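Local coordinates for protein octaprenyl-diphosphate synthase (Roseobacter denitrificans, PDB 4JXN) that probably makes all-trans-octaprenyl diphosphate from farnesyl diphosphate and isopentenyl diphosphate with magnesium, supplying the precursor of the side chain of isoprenoid quinones, at residues M60-L68 with L313-L322. Residues are numbered along the deposited sequence; the frame is centred on the assembly and turned at random.
Sequences MLTLAAAHL and LPAHPVKDML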
ATOM      1  N   MET A  60       6.046 -19.072  -7.551  1.00 49.50           N
ATOM      2  CA  MET A  60       6.751 -20.358  -7.728  1.00 61.68           C
ATOM      3  C   MET A  60       8.028 -20.458  -6.898  1.00 55.96           C
ATOM      4  O   MET A  60       8.370 -21.532  -6.389  1.00 45.47           O
ATOM      5  CB  MET A  60       7.127 -20.600  -9.200  1.00 71.31           C
ATOM      6  CG  MET A  60       6.089 -21.353 -10.038  1.00121.32           C
ATOM      7  SD  MET A  60       6.756 -22.137 -11.537  1.00 93.62           S
ATOM      8  CE  MET A  60       7.159 -20.720 -12.557  1.00 93.74           C
ATOM      9  N   LEU A  61       8.757 -19.354  -6.802  1.00 53.83           N
ATOM     10  CA  LEU A  61       9.981 -19.317  -6.000  1.00 47.96           C
ATOM     11  C   LEU A  61       9.732 -19.674  -4.538  1.00 65.53           C
ATOM     12  O   LEU A  61      10.528 -20.388  -3.921  1.00 57.37           O
ATOM     13  CB  LEU A  61      10.650 -17.951  -6.091  1.00 54.39           C
ATOM     14  CG  LEU A  61      11.347 -17.678  -7.427  1.00 66.07           C
ATOM     15  CD1 LEU A  61      11.884 -16.260  -7.447  1.00 72.74           C
ATOM     16  CD2 LEU A  61      12.457 -18.697  -7.701  1.00 64.40           C
ATOM     17  N   THR A  62       8.617 -19.189  -4.006  1.00 56.39           N
ATOM     18  CA  THR A  62       8.264 -19.384  -2.604  1.00 47.98           C
ATOM     19  C   THR A  62       7.932 -20.837  -2.342  1.00 51.00           C
ATOM     20  O   THR A  62       8.422 -21.430  -1.371  1.00 48.02           O
ATOM     21  CB  THR A  62       7.090 -18.455  -2.191  1.00 53.43           C
ATOM     22  OG1 THR A  62       7.504 -17.086  -2.345  1.00 52.09           O
ATOM     23  CG2 THR A  62       6.663 -18.703  -0.732  1.00 58.91           C
ATOM     24  N   LEU A  63       7.122 -21.419  -3.219  1.00 61.35           N
ATOM     25  CA  LEU A  63       6.717 -22.825  -3.072  1.00 60.92           C
ATOM     26  C   LEU A  63       7.907 -23.733  -3.260  1.00 73.56           C
ATOM     27  O   LEU A  63       8.126 -24.707  -2.508  1.00 54.96           O
ATOM     28  CB  LEU A  63       5.666 -23.182  -4.109  1.00 59.86           C
ATOM     29  CG  LEU A  63       4.355 -22.398  -4.037  1.00 73.70           C
ATOM     30  CD1 LEU A  63       3.597 -22.485  -5.358  1.00 59.59           C
ATOM     31  CD2 LEU A  63       3.526 -22.909  -2.867  1.00 55.52           C
ATOM     32  N   ALA A  64       8.688 -23.412  -4.282  1.00 42.58           N
ATOM     33  CA  ALA A  64       9.864 -24.206  -4.570  1.00 52.70           C
ATOM     34  C   ALA A  64      10.781 -24.204  -3.363  1.00 44.37           C
ATOM     35  O   ALA A  64      11.306 -25.247  -2.977  1.00 49.60           O
ATOM     36  CB  ALA A  64      10.577 -23.670  -5.775  1.00 47.70           C
ATOM     37  N   ALA A  65      10.960 -23.028  -2.766  1.00 53.80           N
ATOM     38  CA  ALA A  65      11.880 -22.882  -1.647  1.00 42.63           C
ATOM     39  C   ALA A  65      11.382 -23.653  -0.417  1.00 76.08           C
ATOM     40  O   ALA A  65      12.160 -24.247   0.322  1.00 45.25           O
ATOM     41  CB  ALA A  65      12.113 -21.424  -1.313  1.00 47.47           C
ATOM     42  N   ALA A  66      10.078 -23.651  -0.217  1.00 59.47           N
ATOM     43  CA  ALA A  66       9.488 -24.367   0.899  1.00 68.05           C
ATOM     44  C   ALA A  66       9.700 -25.860   0.740  1.00 74.23           C
ATOM     45  O   ALA A  66      10.162 -26.526   1.662  1.00 52.82           O
ATOM     46  CB  ALA A  66       8.007 -24.045   0.998  1.00 73.24           C
ATOM     47  N   HIS A  67       9.365 -26.384  -0.434  1.00 53.29           N
ATOM     48  CA  HIS A  67       9.530 -27.816  -0.703  1.00 61.57           C
ATOM     49  C   HIS A  67      11.000 -28.223  -0.619  1.00 89.43           C
ATOM     50  O   HIS A  67      11.346 -29.245  -0.018  1.00 59.77           O
ATOM     51  CB  HIS A  67       8.955 -28.184  -2.067  1.00 46.90           C
ATOM     52  CG  HIS A  67       7.456 -28.144  -2.127  1.00 63.53           C
ATOM     53  ND1 HIS A  67       6.654 -28.890  -1.289  1.00 83.60           N
ATOM     54  CD2 HIS A  67       6.616 -27.464  -2.942  1.00 79.70           C
ATOM     55  CE1 HIS A  67       5.385 -28.659  -1.575  1.00 68.79           C
ATOM     56  NE2 HIS A  67       5.335 -27.800  -2.576  1.00 78.13           N
ATOM     57  N   LEU A  68      11.871 -27.402  -1.189  1.00 58.15           N
ATOM     58  CA  LEU A  68      13.300 -27.672  -1.111  1.00 60.71           C
ATOM     59  C   LEU A  68      13.774 -27.908   0.330  1.00 72.87           C
ATOM     60  O   LEU A  68      14.677 -28.709   0.560  1.00 76.12           O
ATOM     61  CB  LEU A  68      14.087 -26.534  -1.758  1.00 52.98           C
ATOM     62  CG  LEU A  68      15.617 -26.588  -1.715  1.00 61.68           C
ATOM     63  CD1 LEU A  68      16.184 -27.825  -2.395  1.00 68.57           C
ATOM     64  CD2 LEU A  68      16.159 -25.326  -2.355  1.00 53.68           C
ATOM     65  N   LEU A 313      23.718 -26.228  -0.149  1.00 80.98           N
ATOM     66  CA  LEU A 313      22.483 -26.969   0.072  1.00 67.62           C
ATOM     67  C   LEU A 313      22.679 -28.436  -0.285  1.00104.09           C
ATOM     68  O   LEU A 313      23.427 -28.754  -1.211  1.00 90.32           O
ATOM     69  CB  LEU A 313      21.336 -26.405  -0.772  1.00 66.73           C
ATOM     70  CG  LEU A 313      20.915 -24.953  -0.535  1.00 79.71           C
ATOM     71  CD1 LEU A 313      19.882 -24.523  -1.564  1.00 65.03           C
ATOM     72  CD2 LEU A 313      20.371 -24.777   0.870  1.00 93.18           C
ATOM     73  N   PRO A 314      22.006 -29.333   0.451  1.00113.91           N
ATOM     74  CA  PRO A 314      22.049 -30.739   0.087  1.00120.30           C
ATOM     75  C   PRO A 314      21.192 -30.987  -1.151  1.00109.19           C
ATOM     76  O   PRO A 314      20.202 -30.283  -1.356  1.00 65.19           O
ATOM     77  CB  PRO A 314      21.467 -31.439   1.315  1.00101.56           C
ATOM     78  CG  PRO A 314      20.554 -30.435   1.931  1.00 99.39           C
ATOM     79  CD  PRO A 314      21.101 -29.077   1.588  1.00105.54           C
ATOM     80  N   ALA A 315      21.579 -31.980  -1.952  1.00 78.40           N
ATOM     81  CA  ALA A 315      20.938 -32.268  -3.239  1.00 94.49           C
ATOM     82  C   ALA A 315      19.464 -32.589  -3.071  1.00 73.97           C
ATOM     83  O   ALA A 315      19.048 -33.164  -2.067  1.00 79.84           O
ATOM     84  CB  ALA A 315      21.646 -33.413  -3.951  1.00 85.71           C
ATOM     85  N   HIS A 316      18.680 -32.222  -4.074  1.00 85.51           N
ATOM     86  CA  HIS A 316      17.233 -32.287  -3.973  1.00 60.27           C
ATOM     87  C   HIS A 316      16.619 -31.904  -5.326  1.00 53.14           C
ATOM     88  O   HIS A 316      17.114 -30.998  -5.994  1.00 85.41           O
ATOM     89  CB  HIS A 316      16.752 -31.317  -2.881  1.00 88.35           C
ATOM     90  CG  HIS A 316      15.281 -31.372  -2.643  1.00 96.58           C
ATOM     91  ND1 HIS A 316      14.386 -30.656  -3.402  1.00 87.12           N
ATOM     92  CD2 HIS A 316      14.541 -32.081  -1.760  1.00102.43           C
ATOM     93  CE1 HIS A 316      13.156 -30.915  -2.997  1.00 85.45           C
ATOM     94  NE2 HIS A 316      13.225 -31.772  -1.995  1.00 71.79           N
ATOM     95  N   PRO A 317      15.538 -32.581  -5.736  1.00 56.65           N
ATOM     96  CA  PRO A 317      14.960 -32.337  -7.073  1.00 40.57           C
ATOM     97  C   PRO A 317      14.560 -30.905  -7.363  1.00 61.33           C
ATOM     98  O   PRO A 317      14.582 -30.484  -8.514  1.00 64.69           O
ATOM     99  CB  PRO A 317      13.712 -33.221  -7.097  1.00 64.75           C
ATOM    100  CG  PRO A 317      13.959 -34.262  -6.055  1.00 59.57           C
ATOM    101  CD  PRO A 317      14.827 -33.643  -5.006  1.00 59.55           C
ATOM    102  N   VAL A 318      14.145 -30.182  -6.339  1.00 54.93           N
ATOM    103  CA  VAL A 318      13.854 -28.758  -6.485  1.00 64.09           C
ATOM    104  C   VAL A 318      15.136 -27.953  -6.625  1.00 64.45           C
ATOM    105  O   VAL A 318      15.141 -26.946  -7.334  1.00 60.14           O
ATOM    106  CB  VAL A 318      12.985 -28.207  -5.332  1.00 59.97           C
ATOM    107  CG1 VAL A 318      12.811 -26.704  -5.454  1.00 75.52           C
ATOM    108  CG2 VAL A 318      11.618 -28.876  -5.343  1.00 60.10           C
ATOM    109  N   LYS A 319      16.212 -28.394  -5.973  1.00 58.40           N
ATOM    110  CA  LYS A 319      17.534 -27.765  -6.150  1.00 43.73           C
ATOM    111  C   LYS A 319      17.890 -27.727  -7.643  1.00 59.26           C
ATOM    112  O   LYS A 319      18.380 -26.720  -8.157  1.00 69.57           O
ATOM    113  CB  LYS A 319      18.623 -28.504  -5.344  1.00 81.99           C
ATOM    114  CG  LYS A 319      19.896 -27.701  -5.082  1.00 55.76           C
ATOM    115  CD  LYS A 319      21.021 -28.592  -4.571  1.00 62.29           C
ATOM    116  CE  LYS A 319      22.385 -27.919  -4.660  1.00 51.61           C
ATOM    117  NZ  LYS A 319      23.508 -28.899  -4.633  1.00101.47           N
ATOM    118  N   ASP A 320      17.600 -28.826  -8.330  1.00 51.31           N
ATOM    119  CA  ASP A 320      17.899 -28.972  -9.749  1.00 61.40           C
ATOM    120  C   ASP A 320      17.052 -28.003 -10.576  1.00 69.19           C
ATOM    121  O   ASP A 320      17.561 -27.349 -11.479  1.00 74.18           O
ATOM    122  CB  ASP A 320      17.615 -30.416 -10.216  1.00 60.99           C
ATOM    123  CG  ASP A 320      18.542 -31.465  -9.575  1.00111.70           C
ATOM    124  OD1 ASP A 320      19.560 -31.111  -8.943  1.00 63.09           O
ATOM    125  OD2 ASP A 320      18.246 -32.669  -9.724  1.00 64.63           O
ATOM    126  N   MET A 321      15.757 -27.944 -10.263  1.00 56.35           N
ATOM    127  CA  MET A 321      14.814 -27.046 -10.923  1.00 73.27           C
ATOM    128  C   MET A 321      15.278 -25.595 -10.874  1.00 55.28           C
ATOM    129  O   MET A 321      15.128 -24.861 -11.834  1.00 56.43           O
ATOM    130  CB  MET A 321      13.450 -27.151 -10.243  1.00 53.29           C
ATOM    131  CG  MET A 321      12.730 -28.460 -10.531  1.00 64.51           C
ATOM    132  SD  MET A 321      11.368 -28.773  -9.381  1.00 80.01           S
ATOM    133  CE  MET A 321      11.000 -30.493  -9.722  1.00 95.75           C
ATOM    134  N   LEU A 322      15.837 -25.199  -9.737  1.00 46.40           N
ATOM    135  CA  LEU A 322      16.301 -23.825  -9.526  1.00 58.56           C
ATOM    136  C   LEU A 322      17.572 -23.491 -10.306  1.00 43.78           C
ATOM    137  O   LEU A 322      17.814 -22.325 -10.642  1.00 57.36           O
ATOM    138  CB  LEU A 322      16.555 -23.591  -8.040  1.00 42.17           C
ATOM    139  CG  LEU A 322      15.354 -23.549  -7.074  1.00 52.65           C
ATOM    140  CD1 LEU A 322      15.779 -22.954  -5.748  1.00 77.21           C
ATOM    141  CD2 LEU A 322      14.175 -22.770  -7.634  1.00 58.77           C
TER
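The imidazole of His316 lies between CA of Leu68, over one face in a CH-pi contact 4.0 Å from the ring centroid, and CD of Pro317 on the opposite face, both displaced toward the rim; Val318 CA and Lys319 N meet its edge. With CG anti to the backbone N (chi1 -177°), the ring turns back on its own helix, and ND1 accepts from Val318 N at 3.0 Å, a donor tilted 32° out of the ring plane. His316 is thus the N-cap of helix 317-330. The isobutyl branches of Leu68 extend the contact: CD1 lies on the same side of the ring as CA, 3.5 Å from His316 ND1, and also touches CB of Lys319, while CD2 reaches CD1 of Leu313 at 3.9 Å, the two leucines crossing at about a right angle. Val318 CG1 lies 3.9 Å from Leu68 CB, 3.2 Å from the backbone O of Ala64 and 3.8 Å from Ala64 CB, which also meets Leu322 CD2. The segment axes approach to 9.2 Å, roughly antiparallel at 146°. Tyr209 and Leu213 of helix 200-224 adjoin Leu61, and NE2 of His67 is hydrogen-bonded to Asp22 of helix 9-34. Van der Waals and CH-pi contacts join an early and the C-terminal helix of this all-helical prenyltransferase fold; the polar ND1 of His316 is spent on capping its own helix, and its face packs against the CA of Leu68, at the end of helix 57-68.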